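Local coordinates for protein deoxyribose-phosphate aldolase (Toxoplasma gondii, PDB 4EIV) that belongs to the deoxyribose-phosphate aldolase family of enzymes and folds as a parallel beta/alpha (TIM) barrel, at residues Leu27-Asp37 with Ala56-Pro64. Numbering follows the deposited sequence. Where two conformers were deposited one is given.
Sequences LNFFEVAALTD and AIVGVSVRP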
ATOM      1  N   LEU A  27      -0.989  -7.973  -8.355  1.00 24.39           N
ATOM      2  CA  LEU A  27      -2.139  -7.691  -9.225  1.00 24.73           C
ATOM      3  C   LEU A  27      -2.479  -6.203  -9.165  1.00 24.74           C
ATOM      4  O   LEU A  27      -2.839  -5.600 -10.162  1.00 26.91           O
ATOM      5  CB  LEU A  27      -3.369  -8.519  -8.858  1.00 25.66           C
ATOM      6  CG  LEU A  27      -3.293 -10.019  -9.154  1.00 26.27           C
ATOM      7  CD1 LEU A  27      -4.462 -10.738  -8.479  1.00 27.87           C
ATOM      8  CD2 LEU A  27      -3.271 -10.303 -10.683  1.00 28.37           C
ATOM      9  N   ASN A  28      -2.355  -5.604  -7.981  1.00 24.95           N
ATOM     10  CA  ASN A  28      -2.649  -4.192  -7.787  1.00 25.66           C
ATOM     11  C   ASN A  28      -1.679  -3.239  -8.525  1.00 24.26           C
ATOM     12  O   ASN A  28      -1.969  -2.058  -8.657  1.00 25.05           O
ATOM     13  CB  ASN A  28      -2.613  -3.886  -6.284  1.00 26.32           C
ATOM     14  CG  ASN A  28      -2.942  -2.440  -5.963  1.00 27.45           C
ATOM     15  OD1 ASN A  28      -3.982  -1.924  -6.327  1.00 29.26           O
ATOM     16  ND2 ASN A  28      -2.035  -1.782  -5.243  1.00 29.13           N
ATOM     17  N   PHE A  29      -0.530  -3.769  -8.952  0.50 23.79           N
ATOM     18  CA  PHE A  29       0.497  -3.009  -9.678  0.50 23.46           C
ATOM     19  C   PHE A  29       0.624  -3.390 -11.149  0.50 23.89           C
ATOM     20  O   PHE A  29       1.358  -2.732 -11.897  0.50 23.97           O
ATOM     21  CB  PHE A  29       1.895  -3.289  -9.101  0.50 23.37           C
ATOM     22  CG  PHE A  29       2.038  -3.012  -7.639  0.50 21.29           C
ATOM     23  CD1 PHE A  29       1.435  -1.911  -7.052  0.50 20.45           C
ATOM     24  CD2 PHE A  29       2.849  -3.837  -6.855  0.50 22.38           C
ATOM     25  CE1 PHE A  29       1.600  -1.656  -5.697  0.50 22.12           C
ATOM     26  CE2 PHE A  29       3.023  -3.571  -5.495  0.50 22.53           C
ATOM     27  CZ  PHE A  29       2.400  -2.469  -4.928  0.50 23.14           C
ATOM     28  N   PHE A  30      -0.081  -4.434 -11.568  1.00 24.38           N
ATOM     29  CA  PHE A  30       0.229  -5.060 -12.849  1.00 23.95           C
ATOM     30  C   PHE A  30      -0.341  -4.420 -14.079  1.00 24.51           C
ATOM     31  O   PHE A  30      -1.503  -4.011 -14.107  1.00 24.90           O
ATOM     32  CB  PHE A  30      -0.178  -6.561 -12.798  1.00 24.37           C
ATOM     33  CG  PHE A  30       0.661  -7.480 -13.658  1.00 24.89           C
ATOM     34  CD1 PHE A  30       1.885  -7.924 -13.201  1.00 26.69           C
ATOM     35  CD2 PHE A  30       0.239  -7.905 -14.900  1.00 25.37           C
ATOM     36  CE1 PHE A  30       2.647  -8.761 -13.955  1.00 26.75           C
ATOM     37  CE2 PHE A  30       1.023  -8.757 -15.668  1.00 26.21           C
ATOM     38  CZ  PHE A  30       2.227  -9.164 -15.191  1.00 26.80           C
ATOM     39  N   GLU A  31       0.508  -4.364 -15.106  1.00 23.69           N
ATOM     40  CA  GLU A  31       0.122  -3.908 -16.440  1.00 24.99           C
ATOM     41  C   GLU A  31       0.581  -5.001 -17.405  1.00 25.51           C
ATOM     42  O   GLU A  31       1.771  -5.201 -17.611  1.00 25.84           O
ATOM     43  CB  GLU A  31       0.757  -2.550 -16.746  1.00 25.23           C
ATOM     44  CG  GLU A  31       0.192  -1.428 -15.893  1.00 26.77           C
ATOM     45  CD  GLU A  31       0.856  -0.100 -16.082  1.00 28.66           C
ATOM     46  OE1 GLU A  31       2.028  -0.057 -16.470  1.00 29.20           O
ATOM     47  OE2 GLU A  31       0.192   0.931 -15.837  1.00 29.09           O
ATOM     48  N   VAL A  32      -0.380  -5.712 -17.985  1.00 24.84           N
ATOM     49  CA  VAL A  32      -0.064  -6.837 -18.852  1.00 25.23           C
ATOM     50  C   VAL A  32       0.197  -6.378 -20.289  1.00 25.60           C
ATOM     51  O   VAL A  32      -0.486  -5.497 -20.791  1.00 26.42           O
ATOM     52  CB  VAL A  32      -1.197  -7.901 -18.805  1.00 26.05           C
ATOM     53  CG1 VAL A  32      -2.508  -7.385 -19.405  1.00 26.95           C
ATOM     54  CG2 VAL A  32      -0.747  -9.223 -19.440  1.00 27.41           C
ATOM     55  N   ALA A  33       1.195  -6.979 -20.917  1.00 25.95           N
ATOM     56  CA  ALA A  33       1.572  -6.662 -22.278  1.00 26.87           C
ATOM     57  C   ALA A  33       0.815  -7.481 -23.321  1.00 28.04           C
ATOM     58  O   ALA A  33       0.665  -8.687 -23.180  1.00 29.98           O
ATOM     59  CB  ALA A  33       3.079  -6.898 -22.456  1.00 28.24           C
ATOM     60  N   ALA A  34       0.373  -6.813 -24.381  1.00 28.32           N
ATOM     61  CA  ALA A  34      -0.162  -7.457 -25.588  1.00 28.80           C
ATOM     62  C   ALA A  34       0.326  -6.556 -26.738  1.00 29.28           C
ATOM     63  O   ALA A  34      -0.461  -5.861 -27.376  1.00 30.41           O
ATOM     64  CB  ALA A  34      -1.688  -7.569 -25.542  1.00 30.83           C
ATOM     65  N   LEU A  35       1.644  -6.594 -26.962  1.00 28.80           N
ATOM     66  CA  LEU A  35       2.381  -5.640 -27.801  1.00 29.32           C
ATOM     67  C   LEU A  35       3.018  -6.150 -29.064  1.00 29.50           C
ATOM     68  O   LEU A  35       3.621  -5.352 -29.786  1.00 29.74           O
ATOM     69  CB  LEU A  35       3.541  -5.039 -26.960  1.00 29.39           C
ATOM     70  CG  LEU A  35       3.125  -4.148 -25.797  1.00 28.81           C
ATOM     71  CD1 LEU A  35       4.272  -3.914 -24.816  1.00 29.47           C
ATOM     72  CD2 LEU A  35       2.558  -2.833 -26.338  1.00 30.75           C
ATOM     73  N   THR A  36       2.956  -7.449 -29.331  1.00 29.78           N
ATOM     74  CA  THR A  36       3.618  -7.963 -30.518  1.00 30.79           C
ATOM     75  C   THR A  36       2.893  -7.517 -31.788  1.00 30.95           C
ATOM     76  O   THR A  36       1.689  -7.231 -31.775  1.00 30.84           O
ATOM     77  CB  THR A  36       3.774  -9.498 -30.505  1.00 31.30           C
ATOM     78  OG1 THR A  36       2.502 -10.127 -30.680  1.00 34.24           O
ATOM     79  CG2 THR A  36       4.431  -9.985 -29.215  1.00 31.21           C
ATOM     80  N   ASP A  37       3.626  -7.465 -32.894  1.00 31.71           N
ATOM     81  CA  ASP A  37       3.012  -7.088 -34.163  1.00 31.97           C
ATOM     82  C   ASP A  37       1.967  -8.139 -34.596  1.00 33.41           C
ATOM     83  O   ASP A  37       1.091  -7.841 -35.400  1.00 35.60           O
ATOM     84  CB  ASP A  37       4.078  -6.897 -35.249  1.00 32.35           C
ATOM     85  CG  ASP A  37       3.511  -6.307 -36.538  1.00 33.06           C
ATOM     86  OD1 ASP A  37       3.748  -6.878 -37.616  1.00 35.87           O
ATOM     87  OD2 ASP A  37       2.799  -5.285 -36.478  1.00 34.53           O
ATOM     88  N   ALA A  56      -9.460  -6.441 -10.643  1.00 31.62           N
ATOM     89  CA  ALA A  56      -8.777  -6.032 -11.858  1.00 30.02           C
ATOM     90  C   ALA A  56      -7.375  -5.527 -11.592  1.00 29.18           C
ATOM     91  O   ALA A  56      -7.095  -4.910 -10.554  1.00 29.52           O
ATOM     92  CB  ALA A  56      -9.563  -4.941 -12.555  1.00 30.97           C
ATOM     93  N   ILE A  57      -6.504  -5.774 -12.556  1.00 27.51           N
ATOM     94  CA  ILE A  57      -5.156  -5.228 -12.509  1.00 27.03           C
ATOM     95  C   ILE A  57      -5.214  -3.764 -12.953  1.00 26.59           C
ATOM     96  O   ILE A  57      -6.304  -3.230 -13.225  1.00 28.72           O
ATOM     97  CB  ILE A  57      -4.162  -6.042 -13.352  1.00 26.33           C
ATOM     98  CG1 ILE A  57      -4.467  -5.983 -14.854  1.00 26.28           C
ATOM     99  CG2 ILE A  57      -4.081  -7.483 -12.820  1.00 26.76           C
ATOM    100  CD1 ILE A  57      -3.389  -6.563 -15.753  1.00 27.90           C
ATOM    101  N   VAL A  58      -4.059  -3.101 -13.045  1.00 26.05           N
ATOM    102  CA  VAL A  58      -4.083  -1.681 -13.404  1.00 25.93           C
ATOM    103  C   VAL A  58      -4.489  -1.456 -14.871  1.00 26.93           C
ATOM    104  O   VAL A  58      -5.308  -0.608 -15.172  1.00 28.33           O
ATOM    105  CB  VAL A  58      -2.703  -1.002 -13.162  1.00 25.49           C
ATOM    106  CG1 VAL A  58      -2.777   0.474 -13.492  1.00 27.24           C
ATOM    107  CG2 VAL A  58      -2.243  -1.210 -11.702  1.00 26.68           C
ATOM    108  N   GLY A  59      -3.873  -2.188 -15.780  1.00 26.93           N
ATOM    109  CA  GLY A  59      -4.114  -1.970 -17.187  1.00 27.70           C
ATOM    110  C   GLY A  59      -3.451  -2.943 -18.123  1.00 26.39           C
ATOM    111  O   GLY A  59      -2.855  -3.955 -17.711  1.00 25.91           O
ATOM    112  N   VAL A  60      -3.642  -2.652 -19.411  1.00 26.86           N
ATOM    113  CA  VAL A  60      -3.094  -3.428 -20.505  1.00 26.73           C
ATOM    114  C   VAL A  60      -2.325  -2.473 -21.404  1.00 26.70           C
ATOM    115  O   VAL A  60      -2.760  -1.336 -21.622  1.00 28.37           O
ATOM    116  CB  VAL A  60      -4.212  -4.174 -21.302  1.00 27.68           C
ATOM    117  CG1 VAL A  60      -5.240  -3.196 -21.892  1.00 29.27           C
ATOM    118  CG2 VAL A  60      -3.613  -5.089 -22.367  1.00 28.76           C
ATOM    119  N   SER A  61      -1.175  -2.939 -21.886  1.00 26.61           N
ATOM    120  CA  SER A  61      -0.350  -2.216 -22.830  1.00 26.92           C
ATOM    121  C   SER A  61      -0.541  -2.790 -24.220  1.00 25.76           C
ATOM    122  O   SER A  61      -0.285  -3.968 -24.446  1.00 26.45           O
ATOM    123  CB  SER A  61       1.139  -2.292 -22.475  1.00 27.17           C
ATOM    124  OG  SER A  61       1.417  -1.690 -21.218  1.00 28.24           O
ATOM    125  N   VAL A  62      -0.980  -1.953 -25.147  1.00 26.69           N
ATOM    126  CA  VAL A  62      -1.141  -2.365 -26.541  1.00 26.89           C
ATOM    127  C   VAL A  62      -0.593  -1.305 -27.473  1.00 26.94           C
ATOM    128  O   VAL A  62      -0.384  -0.166 -27.076  1.00 26.43           O
ATOM    129  CB  VAL A  62      -2.646  -2.587 -26.914  1.00 27.81           C
ATOM    130  CG1 VAL A  62      -3.221  -3.799 -26.177  1.00 29.61           C
ATOM    131  CG2 VAL A  62      -3.444  -1.332 -26.632  1.00 28.13           C
ATOM    132  N   ARG A  63      -0.401  -1.673 -28.739  1.00 27.31           N
ATOM    133  CA  ARG A  63      -0.069  -0.676 -29.757  1.00 27.87           C
ATOM    134  C   ARG A  63      -1.334   0.167 -30.009  1.00 28.38           C
ATOM    135  O   ARG A  63      -2.465  -0.283 -29.732  1.00 28.96           O
ATOM    136  CB  ARG A  63       0.358  -1.316 -31.079  1.00 28.89           C
ATOM    137  CG  ARG A  63       1.495  -2.275 -31.000  1.00 29.53           C
ATOM    138  CD  ARG A  63       2.816  -1.675 -30.493  1.00 27.91           C
ATOM    139  NE  ARG A  63       3.781  -2.714 -30.777  1.00 27.34           N
ATOM    140  CZ  ARG A  63       4.403  -2.880 -31.953  1.00 26.98           C
ATOM    141  NH1 ARG A  63       4.342  -1.945 -32.893  1.00 28.83           N
ATOM    142  NH2 ARG A  63       5.138  -3.957 -32.157  1.00 27.30           N
ATOM    143  N   PRO A  64      -1.174   1.394 -30.535  1.00 28.33           N
ATOM    144  CA  PRO A  64      -2.314   2.245 -30.829  1.00 29.65           C
ATOM    145  C   PRO A  64      -3.418   1.534 -31.632  1.00 30.42           C
ATOM    146  O   PRO A  64      -4.593   1.806 -31.397  1.00 32.25           O
ATOM    147  CB  PRO A  64      -1.677   3.396 -31.598  1.00 29.40           C
ATOM    148  CG  PRO A  64      -0.336   3.508 -30.974  1.00 28.26           C
ATOM    149  CD  PRO A  64       0.099   2.115 -30.736  1.00 27.46           C
TER
HETATM  150  O   HOH W   1       2.850  -3.365 -19.618  1.00 30.60           O
HETATM  151  O   HOH W   2      -0.969  -4.373 -29.604  1.00 31.80           O
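S61 N donates to V32 O at 2.9 Å with an N-H...O angle of 171°, and A34 N to S61 O at 2.9 Å. With V32 N to G59 O at 3.0 Å, this alternation pairs strands 30-34 and 59-62 in parallel, the first two strands of the TIM barrel, joined through helix 41-52 as a beta-alpha-beta crossover. At the start of the pairing, F30 O takes V58 N at 2.9 Å and, weakly, G59 N. Beyond the strands, the bend at chi2 of R63 (-61°) carries its guanidinium across to L35 O, which accepts NE at 2.8 Å and, weakly, NH2. One water donates to both E31 O and S61 OG; another donates to A34 O and accepts from R63 N. E31 and S61 face the barrel interior, where the E31 carboxylate forms salt bridges with K235, R268 and K154, and S61 OG bonds to E118. V32 and V60 lie on the opposite face, against helix 41-52, V32 touching V47 and A51 and V60 touching C48, with V32 CG1 3.9 Å from V60 CG2. Beside them, chi1 66° puts I57 CG1 between the backbone N and carbonyl carbon, and the extended chain beyond carries CD1 to 3.8 Å from V32 CG1 and, in plane, to the F30 ring edge, 4.0 Å from CD2.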